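Local atomic coordinates of putative NADH Oxidase (Clostridium acetobutylicum, PDB entry 3E10), a protein that binds flavin mononucleotide and, as a member of the nitroreductase family, probably acts as an FMN-dependent oxidoreductase. Residues 11-19 with 65-73; 23-34 with 96-107. All coordinates share one frame; numbering follows the deposited sequence. Where two conformers were deposited one is given.

How the contacts relate
Leaving helix 4-7, the chain runs first through loop 11-19, then helix 21-32, which carries 23-34, and strand 43-48. Contact 1 closes the first long loop when 65-73 returns beside 11-19, just as strand 72-79 begins. Contact 2 closes a longer one, from 23-34 to 96-107 on helix 89-106. The segments alternate along the sequence, so the two loops cross instead of nesting. Contact 1 ties the loop reaching the flavin to the start of a sheet strand; contact 2 pairs two helices that pack on that sheet. They meet directly where Leu72 CD2 touches Leu27 CD1 at 4.0 Å and Ile24 packs on both Val19 and Leu72.

Contact 1: residues 11-19 with 65-73; sequences IRNYKGKKV and NSLKTAPLA. With FMN (flavin mononucleotide), chain L.
Tyr14 lies against the turn 66-70 and joins loop 11-19 to it by packing and a backbone hydrogen bond. Its CG stands beside the backbone N (chi1 -44°), which carries the ring toward the turn; CE2 brings the ring edge, in plane, to Ser66 O at 3.3 Å, while CD2 packs obliquely against Ala70, 3.7 Å from its CB. The backbone N of Tyr14 donates to Thr69 OG1 at 3.2 Å, bent to 147°. That hydroxyl is wedged between its own N and carbonyl carbon, facing the loop, and also meets a water. At the loop's other end the Pro71 ring packs against the backbone of 15-17, its CG 3.4 Å from Lys17 O. Val19 crosses Leu72 at about a right angle, CG2 to CB. Two waters bridge Pro71 O, one to Lys18 NZ and one to Val19 N.

Arg12 turns away from the turn: its extended chain delivers the guanidinium edge-on to the flavin, NE to O2 of FMN at 2.7 Å and NH2 to N1 of FMN at 3.1 Å, the latter nearly straight at 169°. These donors would be expected to stabilise negative charge at the N1-C2=O2 edge of a reduced flavin, as in other flavoenzymes. Ser143 of strand 136-145 bonds both Tyr14 OH and Ser66 OG, Val112 of strand 110-115 touches both residues, and Leu67 packs on helix 51-57.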
loop_
_atom_site.group_PDB
_atom_site.type_symbol
_atom_site.label_atom_id
_atom_site.label_comp_id
_atom_site.label_asym_id
_atom_site.label_seq_id
_atom_site.Cartn_x
_atom_site.Cartn_y
_atom_site.Cartn_z
ATOM N N ILE B 11 5.337 12.841 8.288
ATOM C CA ILE B 11 6.254 13.796 8.874
ATOM C C ILE B 11 6.845 14.625 7.754
ATOM O O ILE B 11 7.381 14.073 6.788
ATOM C CB ILE B 11 7.326 13.073 9.745
ATOM C CG1 ILE B 11 6.617 12.469 11.002
ATOM C CG2 ILE B 11 8.467 14.063 10.118
ATOM C CD1 ILE B 11 7.512 11.702 11.962
ATOM N N ARG B 12 6.679 15.952 7.871
ATOM C CA ARG B 12 6.888 16.903 6.779
ATOM C C ARG B 12 7.978 17.925 7.014
ATOM O O ARG B 12 8.180 18.805 6.184
ATOM C CB ARG B 12 5.577 17.612 6.471
ATOM C CG ARG B 12 4.480 16.647 6.009
ATOM C CD ARG B 12 3.202 17.405 5.653
ATOM N NE ARG B 12 2.200 16.553 5.038
ATOM C CZ ARG B 12 1.224 15.924 5.685
ATOM N NH1 ARG B 12 1.059 16.050 6.997
ATOM N NH2 ARG B 12 0.376 15.161 5.003
ATOM N N ASN B 13 8.746 17.730 8.096
ATOM C CA ASN B 13 9.782 18.671 8.481
ATOM C C ASN B 13 10.883 17.848 9.139
ATOM O O ASN B 13 10.584 17.006 9.965
ATOM C CB ASN B 13 9.157 19.684 9.438
ATOM C CG ASN B 13 10.064 20.839 9.758
ATOM O OD1 ASN B 13 10.902 21.237 8.949
ATOM N ND2 ASN B 13 9.884 21.403 10.948
ATOM N N TYR B 14 12.134 18.105 8.763
ATOM C CA TYR B 14 13.254 17.255 9.135
ATOM C C TYR B 14 14.441 18.038 9.639
ATOM O O TYR B 14 14.676 19.211 9.271
ATOM C CB TYR B 14 13.737 16.405 7.937
ATOM C CG TYR B 14 12.579 15.813 7.172
ATOM C CD1 TYR B 14 11.927 14.692 7.650
ATOM C CD2 TYR B 14 12.123 16.398 6.005
ATOM C CE1 TYR B 14 10.816 14.172 6.993
ATOM C CE2 TYR B 14 11.027 15.909 5.353
ATOM C CZ TYR B 14 10.379 14.794 5.823
ATOM O OH TYR B 14 9.290 14.334 5.091
ATOM N N LYS B 15 15.202 17.349 10.465
ATOM C CA LYS B 15 16.546 17.766 10.865
ATOM C C LYS B 15 17.497 17.754 9.671
ATOM O O LYS B 15 17.210 17.154 8.644
ATOM C CB LYS B 15 17.077 16.821 11.952
ATOM C CG LYS B 15 16.196 16.790 13.195
ATOM C CD LYS B 15 16.772 15.989 14.319
ATOM C CE LYS B 15 16.058 16.329 15.641
ATOM N NZ LYS B 15 16.275 15.306 16.698
ATOM N N GLY B 16 18.661 18.374 9.828
ATOM C CA GLY B 16 19.654 18.347 8.751
ATOM C C GLY B 16 20.426 17.036 8.637
ATOM O O GLY B 16 21.033 16.774 7.615
ATOM N N LYS B 17 20.401 16.229 9.697
ATOM C CA LYS B 17 21.142 14.988 9.775
ATOM C C LYS B 17 20.876 14.103 8.557
ATOM O O LYS B 17 19.726 13.856 8.212
ATOM C CB LYS B 17 20.732 14.241 11.055
ATOM C CG LYS B 17 21.386 12.877 11.261
ATOM C CD LYS B 17 21.062 12.275 12.630
ATOM C CE LYS B 17 21.857 10.977 12.863
ATOM N NZ LYS B 17 23.358 11.138 12.765
ATOM N N LYS B 18 21.929 13.599 7.946
ATOM C CA LYS B 18 21.785 12.683 6.832
ATOM C C LYS B 18 21.221 11.337 7.284
ATOM O O LYS B 18 21.453 10.884 8.402
ATOM C CB LYS B 18 23.136 12.478 6.107
ATOM C CG LYS B 18 23.798 13.782 5.694
ATOM C CD LYS B 18 22.866 14.669 4.881
ATOM C CE LYS B 18 23.587 15.879 4.283
ATOM N NZ LYS B 18 22.635 16.757 3.517
ATOM N N VAL B 19 20.483 10.688 6.391
ATOM C CA VAL B 19 19.988 9.347 6.656
ATOM C C VAL B 19 21.131 8.394 6.332
ATOM O O VAL B 19 21.692 8.426 5.233
ATOM C CB VAL B 19 18.754 9.013 5.805
ATOM C CG1 VAL B 19 18.302 7.608 6.073
ATOM C CG2 VAL B 19 17.585 10.020 6.103
ATOM N N ASN B 65 6.394 20.589 -0.127
ATOM C CA ASN B 65 7.305 21.467 0.587
ATOM C C ASN B 65 8.170 20.759 1.614
ATOM O O ASN B 65 9.207 21.292 2.039
ATOM C CB ASN B 65 6.551 22.651 1.196
ATOM C CG ASN B 65 6.114 23.651 0.145
ATOM O OD1 ASN B 65 6.744 23.774 -0.919
ATOM N ND2 ASN B 65 5.039 24.377 0.429
ATOM N N SER B 66 7.784 19.547 2.012
ATOM C CA SER B 66 8.639 18.746 2.892
ATOM C C SER B 66 10.038 18.539 2.320
ATOM O O SER B 66 11.002 18.341 3.065
ATOM C CB SER B 66 7.995 17.399 3.190
ATOM O OG SER B 66 7.756 16.672 2.006
ATOM N N LEU B 67 10.150 18.556 1.002
ATOM C CA LEU B 67 11.431 18.303 0.373
ATOM C C LEU B 67 12.418 19.433 0.654
ATOM O O LEU B 67 13.626 19.247 0.538
ATOM C CB LEU B 67 11.259 18.110 -1.132
ATOM C CG LEU B 67 10.609 16.773 -1.521
ATOM C CD1 LEU B 67 10.094 16.815 -2.952
ATOM C CD2 LEU B 67 11.643 15.655 -1.304
ATOM N N LYS B 68 11.927 20.596 1.042
ATOM C CA LYS B 68 12.834 21.716 1.287
ATOM C C LYS B 68 13.749 21.516 2.487
ATOM O O LYS B 68 14.799 22.160 2.577
ATOM C CB LYS B 68 12.057 23.023 1.429
ATOM C CG LYS B 68 11.296 23.389 0.153
ATOM C CD LYS B 68 10.620 24.726 0.279
ATOM C CE LYS B 68 9.870 25.094 -0.985
ATOM N NZ LYS B 68 10.713 25.000 -2.220
ATOM N N THR B 69 13.361 20.638 3.403
ATOM C CA THR B 69 14.240 20.271 4.531
ATOM C C THR B 69 14.719 18.829 4.519
ATOM O O THR B 69 15.558 18.441 5.340
ATOM C CB THR B 69 13.613 20.598 5.895
ATOM O OG1 THR B 69 12.441 19.798 6.079
ATOM C CG2 THR B 69 13.247 22.120 6.036
ATOM N N ALA B 70 14.224 18.016 3.592
ATOM C CA ALA B 70 14.529 16.596 3.603
ATOM C C ALA B 70 15.965 16.328 3.183
ATOM O O ALA B 70 16.406 16.852 2.159
ATOM C CB ALA B 70 13.577 15.840 2.641
ATOM N N PRO B 71 16.707 15.530 3.960
ATOM C CA PRO B 71 18.009 15.086 3.499
ATOM C C PRO B 71 18.008 13.898 2.542
ATOM O O PRO B 71 19.071 13.521 2.030
ATOM C CB PRO B 71 18.678 14.625 4.795
ATOM C CG PRO B 71 17.517 14.071 5.600
ATOM C CD PRO B 71 16.453 15.081 5.343
ATOM N N LEU B 72 16.828 13.309 2.327
ATOM C CA LEU B 72 16.697 12.166 1.449
ATOM C C LEU B 72 15.360 12.262 0.738
ATOM O O LEU B 72 14.348 12.600 1.356
ATOM C CB LEU B 72 16.699 10.857 2.256
ATOM C CG LEU B 72 16.518 9.530 1.513
ATOM C CD1 LEU B 72 17.653 9.277 0.545
ATOM C CD2 LEU B 72 16.417 8.386 2.521
ATOM N N ALA B 73 15.378 11.975 -0.550
ATOM C CA ALA B 73 14.131 11.771 -1.306
ATOM C C ALA B 73 14.232 10.487 -2.101
ATOM O O ALA B 73 15.308 10.163 -2.634
ATOM C CB ALA B 73 13.867 12.952 -2.269
HETATM N N1 FMN L . 0.915 14.575 2.041
HETATM C C2 FMN L . 1.471 15.736 1.589
HETATM O O2 FMN L . 1.911 16.565 2.397
HETATM N N3 FMN L . 1.561 15.957 0.241
HETATM C C4 FMN L . 1.026 15.106 -0.701
HETATM O O4 FMN L . 1.135 15.350 -1.926
HETATM C C4A FMN L . 0.471 13.910 -0.241
HETATM N N5 FMN L . -0.007 13.001 -1.146
HETATM C C5A FMN L . -0.503 11.787 -0.674
HETATM C C6 FMN L . -0.977 10.867 -1.604
HETATM C C7 FMN L . -1.492 9.632 -1.196
HETATM C C7M FMN L . -1.922 8.627 -2.200
HETATM C C8 FMN L . -1.495 9.326 0.173
HETATM C C8M FMN L . -1.829 7.907 0.641
HETATM C C9 FMN L . -1.014 10.264 1.094
HETATM C C9A FMN L . -0.535 11.499 0.694
HETATM N N10 FMN L . -0.077 12.459 1.603
HETATM C C10 FMN L . 0.461 13.651 1.138
HETATM C "C1'" FMN L . -0.075 12.151 3.041
HETATM C "C2'" FMN L . -1.493 12.310 3.614
HETATM O "O2'" FMN L . -1.887 13.676 3.717
HETATM C "C3'" FMN L . -1.548 11.675 5.007
HETATM O "O3'" FMN L . -1.360 10.278 4.857
HETATM C "C4'" FMN L . -2.853 11.954 5.778
HETATM O "O4'" FMN L . -2.958 13.334 6.120
HETATM C "C5'" FMN L . -3.005 11.132 7.056
HETATM O "O5'" FMN L . -1.951 11.404 7.988
HETATM P P FMN L . -0.947 10.239 8.421
HETATM O O1P FMN L . -1.765 9.065 8.897
HETATM O O2P FMN L . -0.134 9.842 7.233
HETATM O O3P FMN L . -0.136 10.854 9.539
HETATM O O HOH W 1 10.377 21.171 4.978
HETATM O O HOH W 2 21.228 15.156 1.857
HETATM O O HOH W 3 20.450 11.572 3.620
#

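Contact 2: residues 23-34 with 96-107; sequences KIEKLLRAAMQA and AAENILLEAAYL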
loop_
_atom_site.group_PDB
_atom_site.type_symbol
_atom_site.label_atom_id
_atom_site.label_comp_id
_atom_site.label_asym_id
_atom_site.label_seq_id
_atom_site.Cartn_x
_atom_site.Cartn_y
_atom_site.Cartn_z
ATOM N N LYS B 23 20.354 2.651 6.457
ATOM C CA LYS B 23 18.918 2.874 6.552
ATOM C C LYS B 23 18.311 3.099 5.172
ATOM O O LYS B 23 17.225 2.603 4.889
ATOM C CB LYS B 23 18.615 4.062 7.475
ATOM C CG LYS B 23 18.869 3.724 8.947
ATOM C CD LYS B 23 18.336 4.760 9.924
ATOM C CE LYS B 23 18.634 4.367 11.370
ATOM N NZ LYS B 23 17.995 5.290 12.359
ATOM N N ILE B 24 19.040 3.812 4.312
ATOM C CA ILE B 24 18.572 3.991 2.937
ATOM C C ILE B 24 18.358 2.619 2.301
ATOM O O ILE B 24 17.329 2.378 1.676
ATOM C CB ILE B 24 19.521 4.836 2.075
ATOM C CG1 ILE B 24 19.717 6.213 2.715
ATOM C CG2 ILE B 24 18.965 4.974 0.648
ATOM C CD1 ILE B 24 20.672 7.142 1.967
ATOM N N GLU B 25 19.342 1.739 2.441
ATOM C CA GLU B 25 19.226 0.411 1.850
ATOM C C GLU B 25 18.023 -0.358 2.399
ATOM O O GLU B 25 17.307 -1.040 1.658
ATOM C CB GLU B 25 20.506 -0.405 2.065
ATOM C CG GLU B 25 20.450 -1.754 1.344
ATOM C CD GLU B 25 21.741 -2.514 1.359
ATOM O OE1 GLU B 25 22.772 -1.961 0.926
ATOM O OE2 GLU B 25 21.695 -3.671 1.799
ATOM N N LYS B 26 17.824 -0.294 3.706
ATOM C CA LYS B 26 16.688 -0.952 4.329
ATOM C C LYS B 26 15.346 -0.434 3.800
ATOM O O LYS B 26 14.410 -1.207 3.635
ATOM C CB LYS B 26 16.766 -0.812 5.851
ATOM C CG LYS B 26 17.911 -1.635 6.435
ATOM C CD LYS B 26 18.346 -1.178 7.791
ATOM C CE LYS B 26 19.325 -2.176 8.369
ATOM N NZ LYS B 26 18.633 -3.470 8.674
ATOM N N LEU B 27 15.244 0.875 3.566
ATOM C CA LEU B 27 13.997 1.410 2.987
ATOM C C LEU B 27 13.704 0.796 1.614
ATOM O O LEU B 27 12.555 0.468 1.294
ATOM C CB LEU B 27 14.078 2.925 2.872
ATOM C CG LEU B 27 14.148 3.724 4.183
ATOM C CD1 LEU B 27 14.438 5.216 3.900
ATOM C CD2 LEU B 27 12.930 3.522 5.054
ATOM N N LEU B 28 14.745 0.663 0.798
ATOM C CA LEU B 28 14.608 0.139 -0.542
ATOM C C LEU B 28 14.334 -1.357 -0.527
ATOM O O LEU B 28 13.548 -1.847 -1.333
ATOM C CB LEU B 28 15.857 0.464 -1.366
ATOM C CG LEU B 28 15.989 1.961 -1.652
ATOM C CD1 LEU B 28 17.451 2.273 -2.087
ATOM C CD2 LEU B 28 14.965 2.431 -2.644
ATOM N N ARG B 29 14.975 -2.076 0.401
ATOM C CA ARG B 29 14.660 -3.465 0.599
ATOM C C ARG B 29 13.190 -3.645 0.985
ATOM O O ARG B 29 12.516 -4.555 0.487
ATOM C CB ARG B 29 15.591 -4.088 1.663
ATOM C CG ARG B 29 16.992 -4.342 1.136
ATOM C CD ARG B 29 17.879 -4.982 2.219
ATOM N NE ARG B 29 19.252 -5.190 1.729
ATOM C CZ ARG B 29 19.639 -6.195 0.951
ATOM N NH1 ARG B 29 18.776 -7.157 0.568
ATOM N NH2 ARG B 29 20.900 -6.263 0.561
ATOM N N ALA B 30 12.695 -2.800 1.880
ATOM C CA ALA B 30 11.295 -2.908 2.324
ATOM C C ALA B 30 10.350 -2.698 1.139
ATOM O O ALA B 30 9.391 -3.466 0.961
ATOM C CB ALA B 30 10.976 -1.919 3.450
ATOM N N ALA B 31 10.625 -1.694 0.314
ATOM C CA ALA B 31 9.821 -1.427 -0.876
ATOM C C ALA B 31 9.711 -2.661 -1.766
ATOM O O ALA B 31 8.629 -3.036 -2.237
ATOM C CB ALA B 31 10.441 -0.282 -1.669
HETATM N N MSE B 32 10.849 -3.318 -1.971
HETATM C CA MSE B 32 10.928 -4.421 -2.929
HETATM C C MSE B 32 10.359 -5.738 -2.408
HETATM O O MSE B 32 10.261 -6.695 -3.172
HETATM C CB MSE B 32 12.323 -4.594 -3.500
HETATM C CG MSE B 32 12.726 -3.352 -4.259
HETATM SE SE MSE B 32 14.311 -3.552 -5.359
HETATM C CE MSE B 32 15.402 -2.113 -4.612
ATOM N N GLN B 33 9.989 -5.786 -1.124
ATOM C CA GLN B 33 9.240 -6.903 -0.564
ATOM C C GLN B 33 7.732 -6.770 -0.706
ATOM O O GLN B 33 6.992 -7.649 -0.269
ATOM C CB GLN B 33 9.587 -7.086 0.918
ATOM C CG GLN B 33 10.990 -7.522 1.186
ATOM C CD GLN B 33 11.392 -8.800 0.504
ATOM O OE1 GLN B 33 12.358 -8.823 -0.277
ATOM N NE2 GLN B 33 10.647 -9.876 0.762
ATOM N N ALA B 34 7.249 -5.707 -1.334
ATOM C CA ALA B 34 5.814 -5.532 -1.504
ATOM C C ALA B 34 5.196 -6.593 -2.395
ATOM O O ALA B 34 5.855 -7.146 -3.297
ATOM C CB ALA B 34 5.519 -4.140 -2.047
ATOM N N ALA B 96 4.337 -0.815 -2.203
ATOM C CA ALA B 96 5.754 -0.515 -2.001
ATOM C C ALA B 96 5.958 0.764 -1.182
ATOM O O ALA B 96 6.786 0.818 -0.270
ATOM C CB ALA B 96 6.481 -0.435 -3.350
ATOM N N ALA B 97 5.190 1.804 -1.516
ATOM C CA ALA B 97 5.285 3.072 -0.782
ATOM C C ALA B 97 4.957 2.888 0.692
ATOM O O ALA B 97 5.663 3.387 1.567
ATOM C CB ALA B 97 4.323 4.115 -1.413
ATOM N N GLU B 98 3.890 2.134 0.958
ATOM C CA GLU B 98 3.474 1.903 2.330
ATOM C C GLU B 98 4.563 1.128 3.058
ATOM O O GLU B 98 4.835 1.415 4.220
ATOM C CB GLU B 98 2.111 1.188 2.390
ATOM C CG GLU B 98 1.581 0.916 3.826
ATOM C CD GLU B 98 1.325 2.171 4.668
ATOM O OE1 GLU B 98 1.569 3.298 4.199
ATOM O OE2 GLU B 98 0.895 2.013 5.849
ATOM N N ASN B 99 5.184 0.153 2.387
ATOM C CA ASN B 99 6.294 -0.536 3.038
ATOM C C ASN B 99 7.435 0.424 3.410
ATOM O O ASN B 99 8.066 0.298 4.468
ATOM C CB ASN B 99 6.843 -1.665 2.186
ATOM C CG ASN B 99 6.032 -2.943 2.291
ATOM O OD1 ASN B 99 4.933 -2.983 2.876
ATOM N ND2 ASN B 99 6.586 -4.015 1.711
ATOM N N ILE B 100 7.768 1.325 2.493
ATOM C CA ILE B 100 8.802 2.344 2.816
ATOM C C ILE B 100 8.425 3.156 4.043
ATOM O O ILE B 100 9.251 3.400 4.927
ATOM C CB ILE B 100 9.109 3.259 1.596
ATOM C CG1 ILE B 100 9.703 2.442 0.427
ATOM C CG2 ILE B 100 9.991 4.412 1.989
ATOM C CD1 ILE B 100 9.799 3.234 -0.867
ATOM N N LEU B 101 7.173 3.638 4.062
ATOM C CA LEU B 101 6.763 4.477 5.168
ATOM C C LEU B 101 6.851 3.705 6.477
ATOM O O LEU B 101 7.240 4.272 7.503
ATOM C CB LEU B 101 5.343 4.973 4.954
ATOM C CG LEU B 101 5.083 5.859 3.738
ATOM C CD1 LEU B 101 3.597 6.198 3.697
ATOM C CD2 LEU B 101 5.977 7.140 3.708
ATOM N N LEU B 102 6.399 2.455 6.484
ATOM C CA LEU B 102 6.463 1.670 7.710
ATOM C C LEU B 102 7.893 1.379 8.147
ATOM O O LEU B 102 8.216 1.473 9.332
ATOM C CB LEU B 102 5.658 0.388 7.550
ATOM C CG LEU B 102 4.145 0.572 7.388
ATOM C CD1 LEU B 102 3.518 -0.744 6.950
ATOM C CD2 LEU B 102 3.480 1.120 8.675
ATOM N N GLU B 103 8.742 1.026 7.189
ATOM C CA GLU B 103 10.145 0.786 7.494
ATOM C C GLU B 103 10.797 2.068 8.029
ATOM O O GLU B 103 11.601 2.024 8.963
ATOM C CB GLU B 103 10.887 0.250 6.295
ATOM C CG GLU B 103 12.364 -0.119 6.530
ATOM C CD GLU B 103 12.585 -1.368 7.373
ATOM O OE1 GLU B 103 11.626 -2.125 7.630
ATOM O OE2 GLU B 103 13.758 -1.602 7.730
ATOM N N ALA B 104 10.433 3.220 7.449
ATOM C CA ALA B 104 10.972 4.479 7.962
ATOM C C ALA B 104 10.656 4.649 9.435
ATOM O O ALA B 104 11.559 4.947 10.247
ATOM C CB ALA B 104 10.459 5.660 7.134
ATOM N N ALA B 105 9.386 4.455 9.802
ATOM C CA ALA B 105 8.973 4.581 11.203
ATOM C C ALA B 105 9.748 3.582 12.076
ATOM O O ALA B 105 10.211 3.935 13.187
ATOM C CB ALA B 105 7.472 4.430 11.339
ATOM N N TYR B 106 9.913 2.349 11.580
ATOM C CA TYR B 106 10.686 1.320 12.293
ATOM C C TYR B 106 12.119 1.779 12.604
ATOM O O TYR B 106 12.653 1.483 13.683
ATOM C CB TYR B 106 10.645 0.026 11.494
ATOM C CG TYR B 106 11.546 -1.050 12.034
ATOM C CD1 TYR B 106 11.218 -1.730 13.181
ATOM C CD2 TYR B 106 12.736 -1.358 11.397
ATOM C CE1 TYR B 106 12.085 -2.722 13.695
ATOM C CE2 TYR B 106 13.568 -2.329 11.867
ATOM C CZ TYR B 106 13.247 -3.002 13.000
ATOM O OH TYR B 106 14.142 -3.961 13.462
ATOM N N LEU B 107 12.723 2.511 11.665
ATOM C CA LEU B 107 14.079 3.027 11.773
ATOM C C LEU B 107 14.176 4.400 12.436
ATOM O O LEU B 107 15.202 5.041 12.365
ATOM C CB LEU B 107 14.690 3.060 10.356
ATOM C CG LEU B 107 14.793 1.719 9.637
ATOM C CD1 LEU B 107 15.243 1.915 8.170
ATOM C CD2 LEU B 107 15.728 0.732 10.382
HETATM O O HOH W 4 15.268 -3.106 9.148
HETATM O O HOH W 5 14.376 -3.586 5.181
HETATM O O HOH W 6 6.115 -7.040 2.284
#
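Leu27 drives its CD2 branch onto the backbone of helix 96-106, 3.5 Å from Ala104 N, in an antiparallel, clearly inclined helix pair of the nitroreductase fold. The axes of 23-32 and 96-106 come within 7.5 Å, their N-to-C directions 143° apart, a closeness that small residues permit: Ala30 CB meets Glu103 CB at 3.6 Å, and Ala31 CB lies against Ile100 CG1 at 3.5 Å. Ala34, just past the end of helix 21-32, rests its CB on the backbone of Ala96.

Polar links run along the pair. Asn99 ND2 donates to Ala30 O at 3.0 Å from above its carbonyl plane, while Gln33 N reaches the same oxygen from the opposite face; a water links Asn99 ND2 to Gln33 O. Glu103, its chain bent at chi2 (71°), lays OE2 beside Lys26 CB, and a water joins that oxygen to Lys26 O, its bond to OE2 weak. Lys23, extended beyond CG, runs alongside Leu107 in the opposite sense and bonds its carbonyl, NZ to O 2.8 Å, with Tyr146 OH as a second partner of NZ.

Farther out, Leu76 of strand 72-79 backs Ile100. This helix end also serves the dimer interface: Gln33 OE1 accepts from Arg157 N and Gln33 NE2 donates to Ile155 O, both of the second subunit.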